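Local structure of phospholethanolamine N-methyltransferase 2 (Haemonchus contortus, 4KRI) at residues Y348-N351 and L352-E356; P374-K377 and E378-E382; W207-N210 and L211-K215. The protein probably transfers methyl groups from S-adenosylmethionine to phosphomonomethylethanolamine and its dimethylated product in nematode phosphocholine biosynthesis. All blocks are in the same frame, centred on the assembly; numbering follows the deposited sequence.

Contact 1 (Y348-N351 and L352-E356); sequences YLKN and LEQIE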
loop_
_atom_site.group_PDB
_atom_site.type_symbol
_atom_site.label_atom_id
_atom_site.label_comp_id
_atom_site.label_asym_id
_atom_site.label_seq_id
_atom_site.Cartn_x
_atom_site.Cartn_y
_atom_site.Cartn_z
ATOM N N TYR A 348 -7.800 16.035 -0.748
ATOM C CA TYR A 348 -7.358 17.128 0.113
ATOM C C TYR A 348 -6.311 17.923 -0.649
ATOM O O TYR A 348 -5.111 17.643 -0.561
ATOM C CB TYR A 348 -6.795 16.575 1.434
ATOM C CG TYR A 348 -7.870 15.932 2.279
ATOM C CD1 TYR A 348 -8.687 16.704 3.086
ATOM C CD2 TYR A 348 -8.097 14.565 2.230
ATOM C CE1 TYR A 348 -9.685 16.133 3.845
ATOM C CE2 TYR A 348 -9.096 13.985 2.989
ATOM C CZ TYR A 348 -9.881 14.775 3.796
ATOM O OH TYR A 348 -10.878 14.216 4.560
ATOM N N LEU A 349 -6.765 18.900 -1.429
ATOM C CA LEU A 349 -5.855 19.627 -2.325
ATOM C C LEU A 349 -5.137 20.800 -1.672
ATOM O O LEU A 349 -5.711 21.534 -0.854
ATOM C CB LEU A 349 -6.600 20.137 -3.560
ATOM C CG LEU A 349 -7.351 19.096 -4.387
ATOM C CD1 LEU A 349 -8.172 19.806 -5.465
ATOM C CD2 LEU A 349 -6.388 18.074 -4.995
ATOM N N LYS A 350 -3.880 20.978 -2.065
ATOM C CA LYS A 350 -3.066 22.101 -1.617
ATOM C C LYS A 350 -2.522 22.842 -2.827
ATOM O O LYS A 350 -2.522 22.303 -3.939
ATOM C CB LYS A 350 -1.881 21.592 -0.798
ATOM C CG LYS A 350 -2.248 20.788 0.426
ATOM C CD LYS A 350 -1.800 21.512 1.669
ATOM C CE LYS A 350 -1.520 20.553 2.803
ATOM N NZ LYS A 350 -2.744 19.907 3.345
ATOM N N ASN A 351 -2.041 24.066 -2.608
ATOM C CA ASN A 351 -1.325 24.790 -3.657
ATOM C C ASN A 351 0.180 24.698 -3.442
ATOM O O ASN A 351 0.628 24.097 -2.460
ATOM C CB ASN A 351 -1.808 26.249 -3.780
ATOM C CG ASN A 351 -1.569 27.062 -2.517
ATOM O OD1 ASN A 351 -0.585 26.868 -1.808
ATOM N ND2 ASN A 351 -2.464 28.007 -2.248
ATOM N N LEU A 352 0.967 25.255 -4.357
ATOM C CA LEU A 352 2.419 25.095 -4.263
ATOM C C LEU A 352 2.997 25.838 -3.061
ATOM O O LEU A 352 3.980 25.385 -2.450
ATOM C CB LEU A 352 3.105 25.561 -5.548
ATOM C CG LEU A 352 3.010 24.622 -6.756
ATOM C CD1 LEU A 352 3.716 25.226 -7.962
ATOM C CD2 LEU A 352 3.596 23.274 -6.425
ATOM N N GLU A 353 2.386 26.969 -2.731
ATOM C CA GLU A 353 2.819 27.764 -1.589
ATOM C C GLU A 353 2.726 26.914 -0.338
ATOM O O GLU A 353 3.605 26.950 0.521
ATOM C CB GLU A 353 1.929 29.005 -1.423
ATOM C CG GLU A 353 1.942 29.978 -2.599
ATOM C CD GLU A 353 0.629 30.747 -2.754
ATOM O OE1 GLU A 353 0.025 31.119 -1.727
ATOM O OE2 GLU A 353 0.197 30.978 -3.908
ATOM N N GLN A 354 1.639 26.155 -0.237
ATOM C CA GLN A 354 1.401 25.357 0.956
ATOM C C GLN A 354 2.383 24.201 1.063
ATOM O O GLN A 354 2.892 23.899 2.146
ATOM C CB GLN A 354 -0.046 24.863 0.970
ATOM C CG GLN A 354 -1.037 25.990 1.252
ATOM C CD GLN A 354 -2.471 25.574 1.024
ATOM O OE1 GLN A 354 -2.792 24.919 0.032
ATOM N NE2 GLN A 354 -3.344 25.947 1.946
ATOM N N ILE A 355 2.638 23.550 -0.067
ATOM C CA ILE A 355 3.591 22.450 -0.108
ATOM C C ILE A 355 4.978 22.941 0.285
ATOM O O ILE A 355 5.666 22.308 1.089
ATOM C CB ILE A 355 3.611 21.806 -1.501
ATOM C CG1 ILE A 355 2.257 21.155 -1.778
ATOM C CG2 ILE A 355 4.711 20.756 -1.589
ATOM C CD1 ILE A 355 1.933 20.018 -0.802
ATOM N N GLU A 356 5.383 24.096 -0.239
ATOM C CA GLU A 356 6.707 24.614 0.103
ATOM C C GLU A 356 6.821 24.959 1.596
ATOM O O GLU A 356 7.848 24.687 2.214
ATOM C CB GLU A 356 7.079 25.821 -0.761
ATOM C CG GLU A 356 8.540 26.237 -0.612
ATOM C CD GLU A 356 8.959 27.288 -1.624
ATOM O OE1 GLU A 356 8.153 27.606 -2.529
ATOM O OE2 GLU A 356 10.098 27.794 -1.517
#

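Contact 2 (P374-K377 and E378-E382); sequences PRFK and EILLE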
loop_
_atom_site.group_PDB
_atom_site.type_symbol
_atom_site.label_atom_id
_atom_site.label_comp_id
_atom_site.label_asym_id
_atom_site.label_seq_id
_atom_site.Cartn_x
_atom_site.Cartn_y
_atom_site.Cartn_z
ATOM N N PRO A 374 0.013 23.147 -17.528
ATOM C CA PRO A 374 -0.056 23.126 -18.995
ATOM C C PRO A 374 0.258 21.767 -19.616
ATOM O O PRO A 374 -0.351 21.429 -20.631
ATOM C CB PRO A 374 1.004 24.152 -19.407
ATOM C CG PRO A 374 1.020 25.130 -18.268
ATOM C CD PRO A 374 0.850 24.265 -17.045
ATOM N N ARG A 375 1.187 21.007 -19.037
ATOM C CA ARG A 375 1.435 19.650 -19.512
ATOM C C ARG A 375 0.235 18.734 -19.221
ATOM O O ARG A 375 -0.138 17.911 -20.050
ATOM C CB ARG A 375 2.716 19.084 -18.880
ATOM C CG ARG A 375 3.015 17.642 -19.266
ATOM C CD ARG A 375 3.279 17.476 -20.755
ATOM N NE ARG A 375 3.454 16.060 -21.079
ATOM C CZ ARG A 375 2.960 15.468 -22.162
ATOM N NH1 ARG A 375 2.256 16.166 -23.041
ATOM N NH2 ARG A 375 3.168 14.171 -22.360
ATOM N N PHE A 376 -0.365 18.893 -18.045
ATOM C CA PHE A 376 -1.544 18.126 -17.661
ATOM C C PHE A 376 -2.643 18.311 -18.704
ATOM O O PHE A 376 -3.290 17.344 -19.108
ATOM C CB PHE A 376 -2.034 18.593 -16.287
ATOM C CG PHE A 376 -3.124 17.738 -15.693
ATOM C CD1 PHE A 376 -3.058 16.355 -15.752
ATOM C CD2 PHE A 376 -4.201 18.326 -15.045
ATOM C CE1 PHE A 376 -4.058 15.575 -15.196
ATOM C CE2 PHE A 376 -5.203 17.545 -14.479
ATOM C CZ PHE A 376 -5.127 16.171 -14.559
ATOM N N LYS A 377 -2.833 19.550 -19.149
ATOM C CA LYS A 377 -3.847 19.852 -20.166
ATOM C C LYS A 377 -3.566 19.097 -21.473
ATOM O O LYS A 377 -4.470 18.486 -22.041
ATOM C CB LYS A 377 -3.968 21.360 -20.422
ATOM C CG LYS A 377 -5.047 21.729 -21.450
ATOM C CD LYS A 377 -5.181 23.244 -21.608
ATOM C CE LYS A 377 -5.861 23.588 -22.943
ATOM N NZ LYS A 377 -6.287 25.004 -23.047
ATOM N N GLU A 378 -2.311 19.116 -21.926
ATOM C CA GLU A 378 -1.922 18.391 -23.139
ATOM C C GLU A 378 -2.216 16.897 -23.005
ATOM O O GLU A 378 -2.721 16.269 -23.936
ATOM C CB GLU A 378 -0.426 18.568 -23.438
ATOM C CG GLU A 378 0.076 19.999 -23.560
ATOM C CD GLU A 378 1.589 20.064 -23.786
ATOM O OE1 GLU A 378 2.109 21.166 -24.073
ATOM O OE2 GLU A 378 2.256 19.007 -23.679
ATOM N N ILE A 379 -1.885 16.341 -21.843
ATOM C CA ILE A 379 -2.098 14.925 -21.579
ATOM C C ILE A 379 -3.588 14.570 -21.624
ATOM O O ILE A 379 -3.975 13.564 -22.229
ATOM C CB ILE A 379 -1.478 14.503 -20.222
ATOM C CG1 ILE A 379 0.054 14.528 -20.309
ATOM C CG2 ILE A 379 -1.948 13.114 -19.841
ATOM C CD1 ILE A 379 0.773 14.488 -18.964
ATOM N N LEU A 380 -4.424 15.402 -21.006
ATOM C CA LEU A 380 -5.863 15.138 -20.989
ATOM C C LEU A 380 -6.423 15.127 -22.404
ATOM O O LEU A 380 -7.253 14.278 -22.748
ATOM C CB LEU A 380 -6.601 16.176 -20.139
ATOM C CG LEU A 380 -6.396 16.128 -18.620
ATOM C CD1 LEU A 380 -6.940 17.396 -17.986
ATOM C CD2 LEU A 380 -7.081 14.917 -18.026
ATOM N N LEU A 381 -5.952 16.056 -23.230
ATOM C CA LEU A 381 -6.408 16.142 -24.622
ATOM C C LEU A 381 -6.008 14.921 -25.452
ATOM O O LEU A 381 -6.806 14.408 -26.242
ATOM C CB LEU A 381 -5.865 17.406 -25.293
ATOM C CG LEU A 381 -6.445 18.721 -24.773
ATOM C CD1 LEU A 381 -5.712 19.919 -25.361
ATOM C CD2 LEU A 381 -7.923 18.789 -25.100
ATOM N N GLU A 382 -4.762 14.485 -25.285
ATOM C CA GLU A 382 -4.234 13.326 -25.999
ATOM C C GLU A 382 -4.960 12.073 -25.543
ATOM O O GLU A 382 -5.418 11.268 -26.357
ATOM C CB GLU A 382 -2.734 13.189 -25.727
ATOM C CG GLU A 382 -2.071 11.979 -26.375
ATOM C CD GLU A 382 -0.550 12.053 -26.333
ATOM O OE1 GLU A 382 -0.013 12.986 -25.692
ATOM O OE2 GLU A 382 0.107 11.181 -26.945
#

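Contact 3 (W207-N210 and L211-K215); sequences WNQN and LAILK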
loop_
_atom_site.group_PDB
_atom_site.type_symbol
_atom_site.label_atom_id
_atom_site.label_comp_id
_atom_site.label_asym_id
_atom_site.label_seq_id
_atom_site.Cartn_x
_atom_site.Cartn_y
_atom_site.Cartn_z
ATOM N N TRP A 207 3.593 5.544 -19.520
ATOM C CA TRP A 207 5.020 5.181 -19.443
ATOM C C TRP A 207 5.931 6.356 -19.815
ATOM O O TRP A 207 6.871 6.672 -19.098
ATOM C CB TRP A 207 5.313 3.986 -20.362
ATOM C CG TRP A 207 6.801 3.720 -20.601
ATOM C CD1 TRP A 207 7.641 4.402 -21.446
ATOM C CD2 TRP A 207 7.586 2.682 -20.012
ATOM N NE1 TRP A 207 8.902 3.861 -21.397
ATOM C CE2 TRP A 207 8.897 2.800 -20.528
ATOM C CE3 TRP A 207 7.314 1.670 -19.094
ATOM C CZ2 TRP A 207 9.929 1.944 -20.147
ATOM C CZ3 TRP A 207 8.338 0.819 -18.720
ATOM C CH2 TRP A 207 9.630 0.958 -19.247
ATOM N N ASN A 208 5.656 7.004 -20.940
ATOM C CA ASN A 208 6.524 8.083 -21.390
ATOM C C ASN A 208 6.562 9.238 -20.399
ATOM O O ASN A 208 7.609 9.855 -20.193
ATOM C CB ASN A 208 6.089 8.603 -22.759
ATOM C CG ASN A 208 6.382 7.627 -23.871
ATOM O OD1 ASN A 208 7.289 6.802 -23.758
ATOM N ND2 ASN A 208 5.630 7.727 -24.962
ATOM N N GLN A 209 5.424 9.549 -19.791
ATOM C CA GLN A 209 5.398 10.685 -18.878
ATOM C C GLN A 209 6.102 10.330 -17.584
ATOM O O GLN A 209 6.843 11.143 -17.034
ATOM C CB GLN A 209 3.974 11.150 -18.582
ATOM C CG GLN A 209 3.913 12.380 -17.682
ATOM C CD GLN A 209 4.515 13.627 -18.331
ATOM O OE1 GLN A 209 4.239 13.930 -19.490
ATOM N NE2 GLN A 209 5.332 14.363 -17.576
ATOM N N ASN A 210 5.871 9.124 -17.090
ATOM C CA ASN A 210 6.548 8.727 -15.867
ATOM C C ASN A 210 8.064 8.715 -16.033
ATOM O O ASN A 210 8.801 9.046 -15.101
ATOM C CB ASN A 210 6.045 7.385 -15.350
ATOM C CG ASN A 210 6.371 7.189 -13.893
ATOM O OD1 ASN A 210 5.818 7.881 -13.033
ATOM N ND2 ASN A 210 7.296 6.282 -13.605
ATOM N N LEU A 211 8.540 8.365 -17.222
ATOM C CA LEU A 211 9.983 8.358 -17.446
ATOM C C LEU A 211 10.536 9.779 -17.391
ATOM O O LEU A 211 11.611 10.019 -16.842
ATOM C CB LEU A 211 10.328 7.716 -18.792
ATOM C CG LEU A 211 11.817 7.602 -19.107
ATOM C CD1 LEU A 211 12.489 6.648 -18.120
ATOM C CD2 LEU A 211 12.031 7.130 -20.534
ATOM N N ALA A 212 9.795 10.720 -17.962
ATOM C CA ALA A 212 10.208 12.120 -17.948
ATOM C C ALA A 212 10.273 12.639 -16.510
ATOM O O ALA A 212 11.189 13.374 -16.155
ATOM C CB ALA A 212 9.256 12.960 -18.793
ATOM N N ILE A 213 9.313 12.232 -15.681
ATOM C CA ILE A 213 9.305 12.633 -14.273
ATOM C C ILE A 213 10.477 12.017 -13.504
ATOM O O ILE A 213 11.148 12.704 -12.730
ATOM C CB ILE A 213 7.966 12.269 -13.608
ATOM C CG1 ILE A 213 6.845 13.019 -14.323
ATOM C CG2 ILE A 213 7.967 12.603 -12.124
ATOM C CD1 ILE A 213 5.521 12.864 -13.688
ATOM N N LEU A 214 10.743 10.731 -13.724
ATOM C CA LEU A 214 11.855 10.068 -13.037
ATOM C C LEU A 214 13.193 10.740 -13.317
ATOM O O LEU A 214 14.066 10.799 -12.448
ATOM C CB LEU A 214 11.949 8.600 -13.446
ATOM C CG LEU A 214 10.893 7.709 -12.802
ATOM C CD1 LEU A 214 11.015 6.276 -13.338
ATOM C CD2 LEU A 214 11.035 7.733 -11.282
ATOM N N LYS A 215 13.357 11.246 -14.529
ATOM C CA LYS A 215 14.598 11.910 -14.894
ATOM C C LYS A 215 14.836 13.201 -14.110
ATOM O O LYS A 215 15.967 13.659 -13.994
ATOM C CB LYS A 215 14.631 12.183 -16.403
ATOM C CG LYS A 215 14.959 10.923 -17.211
ATOM C CD LYS A 215 14.866 11.173 -18.717
ATOM C CE LYS A 215 15.090 9.877 -19.499
ATOM N NZ LYS A 215 14.922 10.073 -20.972
#

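Contact 1 (Y348-N351 and L352-E356)
N351 and Q354 grip each other by two reciprocal bonds at the start of helix 352-362. The side-chain OD1 of N351 takes the backbone N-H of Q354 at 2.8 Å, with the donor nearly in line with the side-chain C=O (174°). In return, the backbone N of N351 donates to OE1 of Q354 at 2.9 Å; the N-H points almost straight at the oxygen (164°) and lies in its carbonyl plane. The two side chains cross at about a right angle. The chi1 of N351, 62°, sets CG between its own N and carbonyl carbon, which folds OD1 back over the first turn.

Around this core, I355 N closes the first regular helical bond to N351 O at 3.2 Å. CD of K350 runs past CB of Q354 at 3.8 Å, while CB of K350 meets CD1 of I355 at 4.1 Å. Further out, the carboxylate of E353 bonds H331, and I355 packs on M326 and F309.

Mutual side-chain-to-backbone bonding between the N-cap residue and the third residue after it defines a capping box, here opening helix 352-362 of the methyltransferase fold.

Contact 2 (P374-K377 and E378-E382)
P374 meets E378 through its carbonyl: O of P374 accepts the backbone N-H of E378 at 3.3 Å, a long helical bond, and CG of E378 lies beside the same oxygen.

At R375 the contact becomes ionic. NH1 reaches OE2 of E378 at 2.9 Å, an i to i+3 salt bridge on an alpha-helix whose hydrogen bond is bent (N-H...O 145°). The oxygen uses its anti lone pair and sits near the edge of the guanidinium, tilted from its plane; carboxylate and guanidinium planes stand 71° apart. This is therefore a single-bond bridge, not a paired bidentate one. The bend at chi2 (64°) turns the arginine along the helix, so that its flat group lies over I379, whose CG1 is 3.6 Å from CZ and over the centre of one face. NE is bonded to Q209, which gives the guanidinium a second polar hold.

F376 offers a ring face to L380. CD1 of L380 lies 4.0 Å from the centroid of the F376 ring and close to the ring normal, a CH-pi contact offset toward the rim on the CE2 side. The F376 side chain is about 6 Å from the bound phosphomonomethylethanolamine.

K377 contributes mainly backbone, its O receiving the N-H of L381 at 3.1 Å, while CG of L381 rests against that oxygen.

The buried side of helix 373-389 faces both strand and helix: R375 and I379 touch W424 of strand 422-430, F376 meets the rings of H422, W424 and the ligand-pocket residue Y327, and L380 packs against W410, L414 and I417 of helix 400-418.

Contact 3 (W207-N210 and L211-K215)
Helix 206-215 flanks the Rossmann-like methyltransferase domain, lying against strand 290-296 and helix 235-244, and this contact is its internal i to i+4 framework. Four successive backbone bonds establish the helical geometry, from L211 N to W207 O through L214 N to N210 O. The last is the shortest, with L214 N 2.9 Å from N210 O.

Two buried amide side chains lie along the helix and carry the side-chain part of the contact. Q209 has CG opposite its own N (chi1 -177°) and then bends at chi2 (65°), which brings NE2 alongside I213, 3.8 Å from CG1. One side of this amide thus meets hydrocarbon, while OE1, whose partner is R375, meets an arginine. I213 in turn presses CG1 to within 3.3 Å of the Q209 backbone O, and it also packs on F294 and R296 of strand 290-296 and on L323 and T325 of strand 320-329.

N210 is held at both ends of its amide: ND2 donates to Q239 OE1, and OD1 accepts from R296 NH1. These two bonds satisfy both ends of a buried polar group and should fix its rotation. The side chain of N210 is about 5 Å from the bound S-adenosylhomocysteine, which places this face of the helix beside the cofactor site. W207 takes part through its carbonyl, whose O also receives Q239 NE2, so Q239 ties two successive turns of this helix to helix 235-244.

L214 CG lies 3.4 Å from N210 O, and its methyl CD1 abuts the amide of N210, 3.7 Å from ND2.

Along the chain the order is contact 3 on helix 206-215, contact 1 at the loop leading into helix 352-362, and contact 2 on helix 373-389. Contacts 2 and 3 have centres 15 Å apart and meet directly: R375 NE lies 2.8 Å from Q209 OE1, a probable hydrogen bond, and I379 CD1 lies 3.5 Å from the same oxygen. That junction joins residues more than 160 positions apart in sequence. Contact 1 stands separate, its centre 21 Å from contact 2 and 22 Å from contact 3. Strand 320-329 nevertheless touches side chains from all three. All lie in the part of the chain that holds S-adenosylhomocysteine and phosphomonomethylethanolamine, consistent with its being the catalytic part.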